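Local coordinates for Aln2 (Streptomyces sp. CM020, PDB 6P7L), which is a noncanonical NTF2-like protein of the SnoaL-like family that probably takes part in biosynthesis of the polyketide antibiotic alnumycin, at residues Leu36-Val40 and Met106-Glu110; Met48-Asp52 and Gln98-Phe103; Phe63-Phe69 and Thr78-Ile83; Thr138-Thr144 and Ser156-Asp162. One frame throughout, in Å; residues are numbered along the deposited sequence.

Contact 1: Leu36-Val40 and Met106-Glu110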
# COMPACT_ATOMS: atom_id res chain seq x y z
N LEU A 36 13.56 9.58 8.47
CA LEU A 36 13.88 9.28 7.07
C LEU A 36 12.76 8.51 6.41
O LEU A 36 12.36 8.81 5.28
CB LEU A 36 15.19 8.48 6.96
CG LEU A 36 15.52 8.11 5.51
CD1 LEU A 36 15.76 9.43 4.75
CD2 LEU A 36 16.71 7.23 5.41
N TYR A 37 12.22 7.49 7.11
CA TYR A 37 11.13 6.71 6.53
C TYR A 37 9.93 7.59 6.18
O TYR A 37 9.40 7.53 5.05
CB TYR A 37 10.72 5.61 7.50
CG TYR A 37 9.72 4.71 6.90
CD1 TYR A 37 10.13 3.65 6.08
CD2 TYR A 37 8.36 4.92 7.08
CE1 TYR A 37 9.21 2.81 5.51
CE2 TYR A 37 7.43 4.07 6.49
CZ TYR A 37 7.88 3.03 5.71
OH TYR A 37 6.99 2.17 5.09
N VAL A 38 9.53 8.45 7.11
CA VAL A 38 8.41 9.34 6.85
C VAL A 38 8.74 10.25 5.67
O VAL A 38 7.91 10.47 4.79
CB VAL A 38 8.07 10.14 8.11
CG1 VAL A 38 7.09 11.27 7.83
CG2 VAL A 38 7.48 9.21 9.18
N GLU A 39 9.97 10.78 5.63
CA GLU A 39 10.39 11.68 4.55
C GLU A 39 10.29 10.99 3.20
O GLU A 39 9.86 11.60 2.20
CB GLU A 39 11.81 12.15 4.80
CG GLU A 39 12.23 13.25 3.86
CD GLU A 39 13.63 13.74 4.09
OE1 GLU A 39 14.42 13.07 4.81
OE2 GLU A 39 13.92 14.83 3.54
N VAL A 40 10.70 9.72 3.14
CA VAL A 40 10.62 8.93 1.91
C VAL A 40 9.17 8.71 1.49
O VAL A 40 8.82 8.87 0.32
CB VAL A 40 11.37 7.59 2.09
CG1 VAL A 40 11.10 6.64 0.93
CG2 VAL A 40 12.87 7.83 2.22
N MET A 106 8.18 -1.69 0.60
CA MET A 106 9.33 -0.84 0.33
C MET A 106 10.40 -0.97 1.41
O MET A 106 10.13 -0.69 2.59
CB MET A 106 8.91 0.62 0.22
CG MET A 106 10.04 1.52 -0.12
SD MET A 106 9.50 3.24 -0.15
CE MET A 106 8.33 3.18 -1.53
N THR A 107 11.61 -1.38 1.01
CA THR A 107 12.80 -1.34 1.86
C THR A 107 13.44 0.04 1.70
O THR A 107 13.43 0.65 0.62
CB THR A 107 13.83 -2.43 1.53
OG1 THR A 107 14.28 -2.28 0.18
CG2 THR A 107 13.24 -3.84 1.75
N VAL A 108 14.04 0.51 2.78
CA VAL A 108 14.71 1.81 2.81
C VAL A 108 16.03 1.65 3.56
O VAL A 108 16.03 1.19 4.70
CB VAL A 108 13.84 2.89 3.50
CG1 VAL A 108 14.63 4.20 3.55
CG2 VAL A 108 12.53 3.07 2.78
N GLU A 109 17.15 2.07 2.95
CA GLU A 109 18.46 2.00 3.58
C GLU A 109 19.15 3.33 3.37
O GLU A 109 19.13 3.84 2.25
CB GLU A 109 19.31 0.86 2.97
N GLU A 110 19.76 3.87 4.43
CA GLU A 110 20.51 5.12 4.35
C GLU A 110 22.00 4.84 4.48
O GLU A 110 22.43 4.20 5.45
CB GLU A 110 20.08 6.11 5.44
CG GLU A 110 20.61 7.54 5.22
CD GLU A 110 20.24 8.53 6.33
OE1 GLU A 110 20.57 9.72 6.16
OE2 GLU A 110 19.65 8.13 7.36
O HOH W 1 7.77 -0.12 3.76

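Contact 2: Met48-Asp52 and Gln98-Phe103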
# COMPACT_ATOMS: atom_id res chain seq x y z
N MET A 48 4.45 10.82 -7.15
CA MET A 48 3.48 10.09 -7.98
C MET A 48 2.21 10.92 -8.17
O MET A 48 1.57 10.84 -9.23
CB MET A 48 3.13 8.72 -7.38
CG MET A 48 4.21 7.66 -7.49
SD MET A 48 4.78 7.39 -9.19
CE MET A 48 6.18 8.40 -9.08
N HIS A 49 1.82 11.73 -7.17
CA HIS A 49 0.68 12.61 -7.40
C HIS A 49 0.93 13.49 -8.61
O HIS A 49 0.03 13.68 -9.45
CB HIS A 49 0.36 13.49 -6.20
CG HIS A 49 -0.25 12.75 -5.04
ND1 HIS A 49 -0.72 13.40 -3.92
CD2 HIS A 49 -0.45 11.43 -4.82
CE1 HIS A 49 -1.21 12.51 -3.06
NE2 HIS A 49 -1.02 11.30 -3.58
N ARG A 50 2.15 14.01 -8.74
CA ARG A 50 2.47 14.89 -9.85
C ARG A 50 2.43 14.12 -11.16
O ARG A 50 1.84 14.57 -12.15
CB ARG A 50 3.84 15.53 -9.66
CG ARG A 50 3.98 16.46 -8.46
CD ARG A 50 5.36 17.07 -8.41
NE ARG A 50 5.59 17.87 -7.20
CZ ARG A 50 6.67 18.61 -6.98
NH1 ARG A 50 7.63 18.69 -7.89
NH2 ARG A 50 6.81 19.27 -5.83
N MET A 51 3.05 12.94 -11.18
CA MET A 51 3.09 12.19 -12.43
C MET A 51 1.70 11.77 -12.86
O MET A 51 1.31 11.95 -14.02
CB MET A 51 3.96 10.97 -12.33
CG MET A 51 4.25 10.53 -13.76
SD MET A 51 5.63 9.47 -13.90
CE MET A 51 5.04 8.16 -12.86
N ASP A 52 0.92 11.21 -11.93
CA ASP A 52 -0.42 10.74 -12.27
C ASP A 52 -1.36 11.90 -12.60
O ASP A 52 -2.38 11.69 -13.28
CB ASP A 52 -1.01 9.92 -11.13
CG ASP A 52 -0.28 8.60 -10.92
OD1 ASP A 52 0.22 8.02 -11.91
OD2 ASP A 52 -0.22 8.12 -9.77
N GLN A 98 -7.35 7.54 -16.40
CA GLN A 98 -6.64 8.06 -15.24
C GLN A 98 -5.74 7.01 -14.62
O GLN A 98 -6.25 6.05 -14.01
CB GLN A 98 -7.64 8.55 -14.19
CG GLN A 98 -6.96 9.10 -12.90
CD GLN A 98 -6.06 10.31 -13.16
OE1 GLN A 98 -6.52 11.37 -13.60
NE2 GLN A 98 -4.77 10.15 -12.86
N PRO A 99 -4.43 7.17 -14.69
CA PRO A 99 -3.53 6.23 -14.02
C PRO A 99 -3.41 6.54 -12.55
O PRO A 99 -3.45 7.70 -12.14
CB PRO A 99 -2.19 6.46 -14.71
CG PRO A 99 -2.26 7.94 -15.05
CD PRO A 99 -3.68 8.20 -15.44
N ARG A 100 -3.15 5.50 -11.76
CA ARG A 100 -2.73 5.68 -10.37
C ARG A 100 -1.60 4.68 -10.11
O ARG A 100 -1.75 3.48 -10.39
CB ARG A 100 -3.87 5.49 -9.36
CG ARG A 100 -5.00 6.49 -9.50
CD ARG A 100 -4.60 7.86 -9.01
NE ARG A 100 -5.66 8.85 -9.25
CZ ARG A 100 -5.43 10.17 -9.32
NH1 ARG A 100 -4.19 10.61 -9.18
NH2 ARG A 100 -6.43 11.02 -9.53
N HIS A 101 -0.47 5.19 -9.62
CA HIS A 101 0.67 4.36 -9.27
C HIS A 101 0.49 3.92 -7.82
O HIS A 101 0.13 4.73 -6.97
CB HIS A 101 2.00 5.10 -9.43
CG HIS A 101 2.50 5.15 -10.83
ND1 HIS A 101 1.90 5.91 -11.81
CD2 HIS A 101 3.51 4.49 -11.45
CE1 HIS A 101 2.54 5.75 -12.95
NE2 HIS A 101 3.52 4.89 -12.76
N TRP A 102 0.73 2.63 -7.57
CA TRP A 102 0.65 2.02 -6.25
C TRP A 102 2.01 1.40 -5.94
O TRP A 102 2.50 0.56 -6.70
CB TRP A 102 -0.44 0.93 -6.26
CG TRP A 102 -1.77 1.41 -6.59
CD1 TRP A 102 -2.26 1.64 -7.86
CD2 TRP A 102 -2.82 1.76 -5.69
NE1 TRP A 102 -3.55 2.09 -7.80
CE2 TRP A 102 -3.91 2.19 -6.48
CE3 TRP A 102 -2.95 1.76 -4.30
CZ2 TRP A 102 -5.11 2.61 -5.91
CZ3 TRP A 102 -4.13 2.20 -3.76
CH2 TRP A 102 -5.19 2.61 -4.56
N PHE A 103 2.61 1.80 -4.82
CA PHE A 103 3.87 1.24 -4.35
C PHE A 103 3.59 0.47 -3.08
O PHE A 103 2.70 0.87 -2.30
CB PHE A 103 4.90 2.30 -4.00
CG PHE A 103 5.37 3.15 -5.14
CD1 PHE A 103 4.99 2.91 -6.46
CD2 PHE A 103 6.25 4.18 -4.87
CE1 PHE A 103 5.45 3.73 -7.46
CE2 PHE A 103 6.72 4.99 -5.86
CZ PHE A 103 6.31 4.77 -7.16
O HOH W 2 -2.65 13.37 -8.85

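Contact 3: Phe63-Phe69 and Thr78-Ile83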
# COMPACT_ATOMS: atom_id res chain seq x y z
N PHE A 63 13.90 15.04 -9.94
CA PHE A 63 15.15 14.36 -10.27
C PHE A 63 16.30 15.36 -10.32
O PHE A 63 16.13 16.52 -10.68
CB PHE A 63 15.04 13.64 -11.64
CG PHE A 63 14.21 12.40 -11.59
CD1 PHE A 63 12.82 12.48 -11.59
CD2 PHE A 63 14.80 11.15 -11.56
CE1 PHE A 63 12.05 11.35 -11.51
CE2 PHE A 63 14.01 10.00 -11.49
CZ PHE A 63 12.65 10.13 -11.45
N VAL A 64 17.49 14.90 -9.92
CA VAL A 64 18.68 15.74 -9.98
C VAL A 64 19.27 15.76 -11.39
O VAL A 64 18.99 14.92 -12.24
CB VAL A 64 19.74 15.31 -8.95
CG1 VAL A 64 19.16 15.35 -7.57
CG2 VAL A 64 20.32 13.94 -9.31
N ALA A 65 20.14 16.75 -11.62
CA ALA A 65 20.87 16.80 -12.88
C ALA A 65 21.63 15.49 -13.08
O ALA A 65 22.20 14.93 -12.14
CB ALA A 65 21.85 17.97 -12.90
N GLY A 66 21.62 14.99 -14.31
CA GLY A 66 22.29 13.72 -14.59
C GLY A 66 21.65 12.48 -14.00
O GLY A 66 22.25 11.40 -14.10
N ALA A 67 20.44 12.57 -13.44
CA ALA A 67 19.75 11.39 -12.92
C ALA A 67 19.58 10.35 -14.03
O ALA A 67 19.42 10.68 -15.20
CB ALA A 67 18.39 11.75 -12.35
N GLU A 68 19.67 9.08 -13.66
CA GLU A 68 19.54 7.99 -14.62
C GLU A 68 18.22 7.27 -14.37
O GLU A 68 17.93 6.87 -13.23
CB GLU A 68 20.69 6.99 -14.50
CG GLU A 68 21.80 7.19 -15.50
CD GLU A 68 23.06 6.43 -15.12
OE1 GLU A 68 24.16 7.01 -15.22
OE2 GLU A 68 22.95 5.25 -14.72
N PHE A 69 17.41 7.14 -15.42
CA PHE A 69 16.11 6.48 -15.35
C PHE A 69 16.17 5.31 -16.32
O PHE A 69 16.12 5.51 -17.54
CB PHE A 69 14.99 7.45 -15.72
CG PHE A 69 13.62 6.98 -15.33
CD1 PHE A 69 13.10 5.81 -15.84
CD2 PHE A 69 12.84 7.72 -14.45
CE1 PHE A 69 11.83 5.38 -15.48
CE2 PHE A 69 11.58 7.29 -14.11
CZ PHE A 69 11.08 6.13 -14.60
N THR A 78 18.63 9.98 -19.41
CA THR A 78 19.61 10.67 -18.58
C THR A 78 19.22 12.14 -18.48
O THR A 78 19.15 12.85 -19.48
CB THR A 78 21.03 10.54 -19.13
OG1 THR A 78 21.29 9.15 -19.32
CG2 THR A 78 22.04 11.12 -18.16
N GLY A 79 19.04 12.59 -17.25
CA GLY A 79 18.75 13.96 -16.97
C GLY A 79 17.26 14.24 -16.87
O GLY A 79 16.43 13.57 -17.49
N PRO A 80 16.90 15.25 -16.08
CA PRO A 80 15.47 15.50 -15.84
C PRO A 80 14.71 15.88 -17.09
O PRO A 80 13.53 15.53 -17.20
CB PRO A 80 15.47 16.65 -14.80
CG PRO A 80 16.79 16.58 -14.13
CD PRO A 80 17.78 16.03 -15.17
N GLU A 81 15.32 16.60 -18.04
CA GLU A 81 14.59 16.96 -19.27
C GLU A 81 14.22 15.71 -20.07
O GLU A 81 13.09 15.61 -20.59
CB GLU A 81 15.39 17.96 -20.09
CG GLU A 81 15.51 19.32 -19.36
CD GLU A 81 16.03 20.45 -20.19
OE1 GLU A 81 16.37 20.21 -21.36
OE2 GLU A 81 16.09 21.59 -19.66
N ALA A 82 15.15 14.77 -20.21
CA ALA A 82 14.83 13.53 -20.91
C ALA A 82 13.78 12.73 -20.14
O ALA A 82 12.92 12.08 -20.73
CB ALA A 82 16.10 12.68 -21.11
N ILE A 83 13.86 12.75 -18.81
CA ILE A 83 12.90 12.03 -17.99
C ILE A 83 11.51 12.64 -18.14
O ILE A 83 10.49 11.92 -18.23
CB ILE A 83 13.38 12.03 -16.53
CG1 ILE A 83 14.66 11.16 -16.40
CG2 ILE A 83 12.34 11.49 -15.58
CD1 ILE A 83 15.41 11.32 -15.09

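Contact 4: Thr138-Thr144 and Ser156-Asp162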
# COMPACT_ATOMS: atom_id res chain seq x y z
N THR A 138 3.02 -5.94 -12.82
CA THR A 138 3.73 -5.43 -11.67
C THR A 138 5.21 -5.27 -12.00
O THR A 138 5.75 -5.87 -12.94
CB THR A 138 3.51 -6.34 -10.48
OG1 THR A 138 3.86 -7.66 -10.82
CG2 THR A 138 2.06 -6.35 -10.07
N CYS A 139 5.86 -4.38 -11.26
CA CYS A 139 7.27 -4.05 -11.40
C CYS A 139 7.97 -4.16 -10.05
O CYS A 139 7.38 -3.91 -8.99
CB CYS A 139 7.47 -2.60 -11.90
SG CYS A 139 6.87 -2.30 -13.58
N PHE A 140 9.25 -4.47 -10.12
CA PHE A 140 10.13 -4.34 -8.98
C PHE A 140 11.06 -3.18 -9.27
O PHE A 140 11.78 -3.19 -10.28
CB PHE A 140 10.93 -5.59 -8.74
CG PHE A 140 11.65 -5.60 -7.43
CD1 PHE A 140 12.92 -5.06 -7.30
CD2 PHE A 140 11.04 -6.13 -6.31
CE1 PHE A 140 13.58 -5.08 -6.08
CE2 PHE A 140 11.72 -6.15 -5.06
CZ PHE A 140 12.98 -5.62 -4.97
N VAL A 141 11.05 -2.19 -8.38
CA VAL A 141 11.71 -0.92 -8.60
C VAL A 141 12.83 -0.74 -7.58
O VAL A 141 12.66 -1.05 -6.40
CB VAL A 141 10.72 0.26 -8.52
CG1 VAL A 141 11.44 1.52 -8.93
CG2 VAL A 141 9.56 0.01 -9.41
N ARG A 142 13.97 -0.25 -8.06
CA ARG A 142 15.09 0.13 -7.20
C ARG A 142 15.43 1.59 -7.48
O ARG A 142 15.73 1.96 -8.62
CB ARG A 142 16.31 -0.77 -7.40
CG ARG A 142 16.13 -2.18 -6.89
CD ARG A 142 17.44 -2.88 -6.71
NE ARG A 142 17.26 -4.08 -5.89
CZ ARG A 142 16.81 -5.24 -6.34
NH1 ARG A 142 16.50 -5.39 -7.61
NH2 ARG A 142 16.69 -6.26 -5.50
N ASP A 143 15.42 2.42 -6.43
CA ASP A 143 15.75 3.83 -6.53
C ASP A 143 16.97 4.18 -5.68
O ASP A 143 17.24 3.54 -4.66
CB ASP A 143 14.61 4.74 -6.01
CG ASP A 143 13.43 4.84 -6.95
OD1 ASP A 143 13.58 4.55 -8.16
OD2 ASP A 143 12.34 5.19 -6.41
N THR A 144 17.66 5.25 -6.04
CA THR A 144 18.52 5.93 -5.09
C THR A 144 18.02 7.37 -5.00
O THR A 144 17.64 7.98 -6.02
CB THR A 144 20.01 5.92 -5.45
OG1 THR A 144 20.24 6.78 -6.57
CG2 THR A 144 20.47 4.51 -5.74
N SER A 156 18.52 7.94 -9.19
CA SER A 156 18.53 6.75 -10.03
C SER A 156 17.18 6.09 -9.86
O SER A 156 16.64 6.09 -8.76
CB SER A 156 19.66 5.75 -9.57
OG SER A 156 19.49 4.45 -10.11
N ARG A 157 16.62 5.56 -10.94
CA ARG A 157 15.43 4.71 -10.85
C ARG A 157 15.65 3.58 -11.85
O ARG A 157 15.95 3.84 -13.02
CB ARG A 157 14.15 5.48 -11.17
CG ARG A 157 12.92 4.61 -11.25
CD ARG A 157 11.61 5.34 -11.01
NE ARG A 157 11.59 5.84 -9.66
CZ ARG A 157 10.84 6.85 -9.20
NH1 ARG A 157 9.98 7.47 -10.01
NH2 ARG A 157 10.98 7.22 -7.93
N VAL A 158 15.49 2.33 -11.40
CA VAL A 158 15.62 1.16 -12.28
C VAL A 158 14.35 0.32 -12.13
O VAL A 158 14.04 -0.12 -11.02
CB VAL A 158 16.86 0.32 -11.94
CG1 VAL A 158 16.94 -0.94 -12.82
CG2 VAL A 158 18.14 1.15 -12.06
N ILE A 159 13.63 0.10 -13.22
CA ILE A 159 12.36 -0.62 -13.21
C ILE A 159 12.58 -1.98 -13.86
O ILE A 159 13.06 -2.05 -15.00
CB ILE A 159 11.28 0.17 -13.96
CG1 ILE A 159 11.01 1.48 -13.21
CG2 ILE A 159 10.03 -0.65 -14.11
CD1 ILE A 159 10.26 2.49 -14.03
N GLU A 160 12.24 -3.06 -13.15
CA GLU A 160 12.24 -4.41 -13.73
C GLU A 160 10.78 -4.83 -13.83
O GLU A 160 10.09 -4.90 -12.81
CB GLU A 160 13.04 -5.39 -12.86
CG GLU A 160 14.55 -5.12 -12.90
CD GLU A 160 15.36 -6.14 -12.14
OE1 GLU A 160 14.82 -7.22 -11.83
OE2 GLU A 160 16.54 -5.86 -11.86
N ARG A 161 10.30 -5.06 -15.06
CA ARG A 161 8.90 -5.40 -15.24
C ARG A 161 8.71 -6.90 -15.15
O ARG A 161 9.44 -7.67 -15.80
CB ARG A 161 8.37 -4.88 -16.58
CG ARG A 161 6.99 -4.28 -16.38
CD ARG A 161 6.56 -3.48 -17.54
NE ARG A 161 6.09 -4.36 -18.60
CZ ARG A 161 5.92 -3.99 -19.86
NH1 ARG A 161 6.18 -2.75 -20.23
NH2 ARG A 161 5.48 -4.88 -20.73
N ASP A 162 7.75 -7.32 -14.31
CA ASP A 162 7.66 -8.74 -13.98
C ASP A 162 7.29 -9.58 -15.19
O ASP A 162 7.70 -10.74 -15.27
CB ASP A 162 6.66 -8.95 -12.85
CG ASP A 162 7.22 -8.57 -11.47
OD1 ASP A 162 8.44 -8.79 -11.26
OD2 ASP A 162 6.43 -8.10 -10.59
O HOH W 3 14.68 -3.00 -10.31
O HOH W 4 17.30 -3.50 -10.11

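Contact 1: Leu36-Val40 and Met106-Glu110
Val108 is the knob of this contact: its two methyls fill the hollow between Leu36, Tyr37 and Val40 on one side of the helix. CG1 sits between Leu36 and Val40, with Val108 CG1 4.1 Å from Leu36 CD2 and a little farther from Val40 CG2. The other branch, CG2, faces the tyrosine, where Val108 CG2 comes within 4.1 Å of Tyr37 CD1 and meets the ring obliquely. Two residues along the strand on one side, Glu110 lays the aliphatic part of its side chain across Leu36, and Leu36 CD2 reaches Glu110 CB at 3.6 Å. That leucine methyl therefore fits between Val108 and the extended glutamate. Two residues the other way, Met106 runs straight out from the strand, chi1 and chi2 both extended at -177°, which carries Met106 SD to 3.9 Å from Val40 CG1.

The single polar link is indirect. One water joins Tyr37 OH, 2.8 Å away and in the plane of the ring, to Met106 O, to which it donates. The same carbonyl also accepts a hydrogen bond from Gln42 of the second subunit, so this corner of the contact lies at a subunit interface. Thr107 and Glu109, turned from the helix, pair through their backbones with strand 116-127.

Helix and strand run at 124° to each other with their axes 9.7 Å apart, a separation bridged by side chains and one water. This is a long N-terminal helix lying across a strongly curved sheet, as in the cone-like alpha+beta fold of the NTF2 superfamily.

Contact 2: Met48-Asp52 and Gln98-Phe103
Asp52 and His101 carry most of the polar side of this contact, through two hydrogen bonds to one carboxylate. His101 ND1 gives its hydrogen to the syn lone pair of Asp52 OD1 at 2.7 Å, and the ring and carboxylate planes are only 21° apart. The backbone N of His101 meets Asp52 OD2 at 2.9 Å, somewhat out of the carboxylate plane. The ND1 bond sets the rotation of the imidazole, while the backbone bond ties the carboxylate to the strand; NE2 of the ring bonds a glycerol, probably from the crystallisation liquor. Tyr121 of the third subunit also bonds OD2.

Gln98 supplies the next polar link. Its NE2 is shared between Asp52 O and Pro99 O, each 2.9 Å from Gln98 NE2, and the bend at chi2 (62°) folds the amide back toward both. The same nitrogen lies over one face of the Arg100 guanidinium, whose strongest partner is Asp162 of the third subunit; a water connects Arg100 NH1 to His49 O.

In the SnoaL-like fold this is where the end of the long N-terminal helix meets the first long strand of the curved sheet, and the glycerol at His101 is consistent with a pocket there.

Sulfur and methyl groups make the apolar contacts. Met51 CE lies over one face of the imidazole, 3.8 Å from the His101 ring centroid. A bend at chi2 (-55°) turns Met48 SD obliquely toward the same ring, within 3.6 Å of His101 CG. Met48 CG lies 3.6 Å from Phe103 CZ, with SD oblique to that ring in a Met-aromatic contact.

Contact 3: Phe63-Phe69 and Thr78-Ile83
Ile83 fills the space between two phenylalanine rings, and its CG2 reaches both. That methyl lies over one face of the Phe63 ring, a CH-pi contact with Ile83 CG2 4.2 Å from the ring centroid and 15° off the normal, and it also meets the Phe69 ring obliquely. The other arm is extended (chi2 167°), which carries its tip to the near rim of the Phe63 ring, where Ile83 CD1 stands 3.6 Å from Phe63 CD2. Ala67 CB touches that tip too and lies in the plane of the Phe63 ring, at its edge. From the remaining side Phe69 packs its CB 3.8 Å from Ile83 CG1.

Outward from this cluster, Pro80 presses the edge of its ring against the backbone, with Pro80 CG 3.3 Å from Val64 O. The corner it covers is a type II beta turn from Val64 to Ala67, with Gly66 at positive phi, where the chain passes from strand 63-64 to strand 67-70. In this SnoaL-like fold the returning strand 76-78 then leads directly into helix 80-90, with Gly79 at the N-cap.

Farther out comes the polar edge. Gly79 N donates an almost straight bond of 2.8 Å to Ala67 O, lying in the carbonyl plane. Thr78 CA adds a CA-H...O contact to the same oxygen. Beyond it, Glu68 and Thr78 form an antiparallel non-hydrogen-bonded pair whose side chains stand on the same face of the sheet.

Contact 4: Thr138-Thr144 and Ser156-Asp162
Arg157 starts out extended, its CG opposite the backbone N (chi1 174°), and then bends at chi3 (-65°) toward Asp143, whose chi1 of -75° places the carboxylate alongside it. The result is a side-on salt bridge in which each oxygen takes one nitrogen: Arg157 NE to Asp143 OD1 at 2.8 Å, close to the guanidinium plane, and Arg157 NH2 to Asp143 OD2 at 2.9 Å, from above the carboxylate plane. OD2 also bonds the hydroxyls of Tyr44 and Tyr120, so the arginine and two tyrosines together hold this buried carboxylate.

On the same face Val141 CG1 packs toward Arg157 CG, and Cys139 SG lies between Ile159 CG2, 3.6 Å away, and Arg161 CG. The opposite face carries Phe140, with its CE1 over the centre of the Arg142 guanidinium. A water links Arg142 NH1 to Glu160 OE2.

The backbones pair in regular antiparallel fashion, Phe140 with Glu160, Arg142 with Val158 and Thr144 with Ser156 exchanging two bonds each. Where strand 151-161 leads into helix 162-168, Thr138 OG1 donates to the anti lone pair of Asp162 OD2 at 2.6 Å, while Asp162 N bonds Thr138 O.

These two strands form a hairpin in the middle of the sheet, flanked by strand 116-127 beside 138-144 and by strand 67-70 beside 156-162. Helix 34-52 covers the Arg157 face through Tyr44 and Met48, and Phe140 meets His49 of the second subunit edge-to-face.

Contacts 1 and 2 share helix 34-52 and strand 98-110, their centres 19 Å apart, and pin the helix near its start and at its end. Along the chain contact 3 is nested inside contact 2, itself nested inside contact 1; contact 4 follows in series. All four reach one mixed sheet, in which strands 67-70 and 151-161 are neighbours, so contacts 3 and 4 touch: Phe69 CE2 lies 3.7 Å from Arg157 CD. Contact 2 meets contact 4 where Met48 packs on Arg157. Glycerol is bound near each of His101, Phe69 and Arg157, consistent with a pocket bordered by contacts 2, 3 and 4, while contacts 1, 2 and 4 also face other subunits.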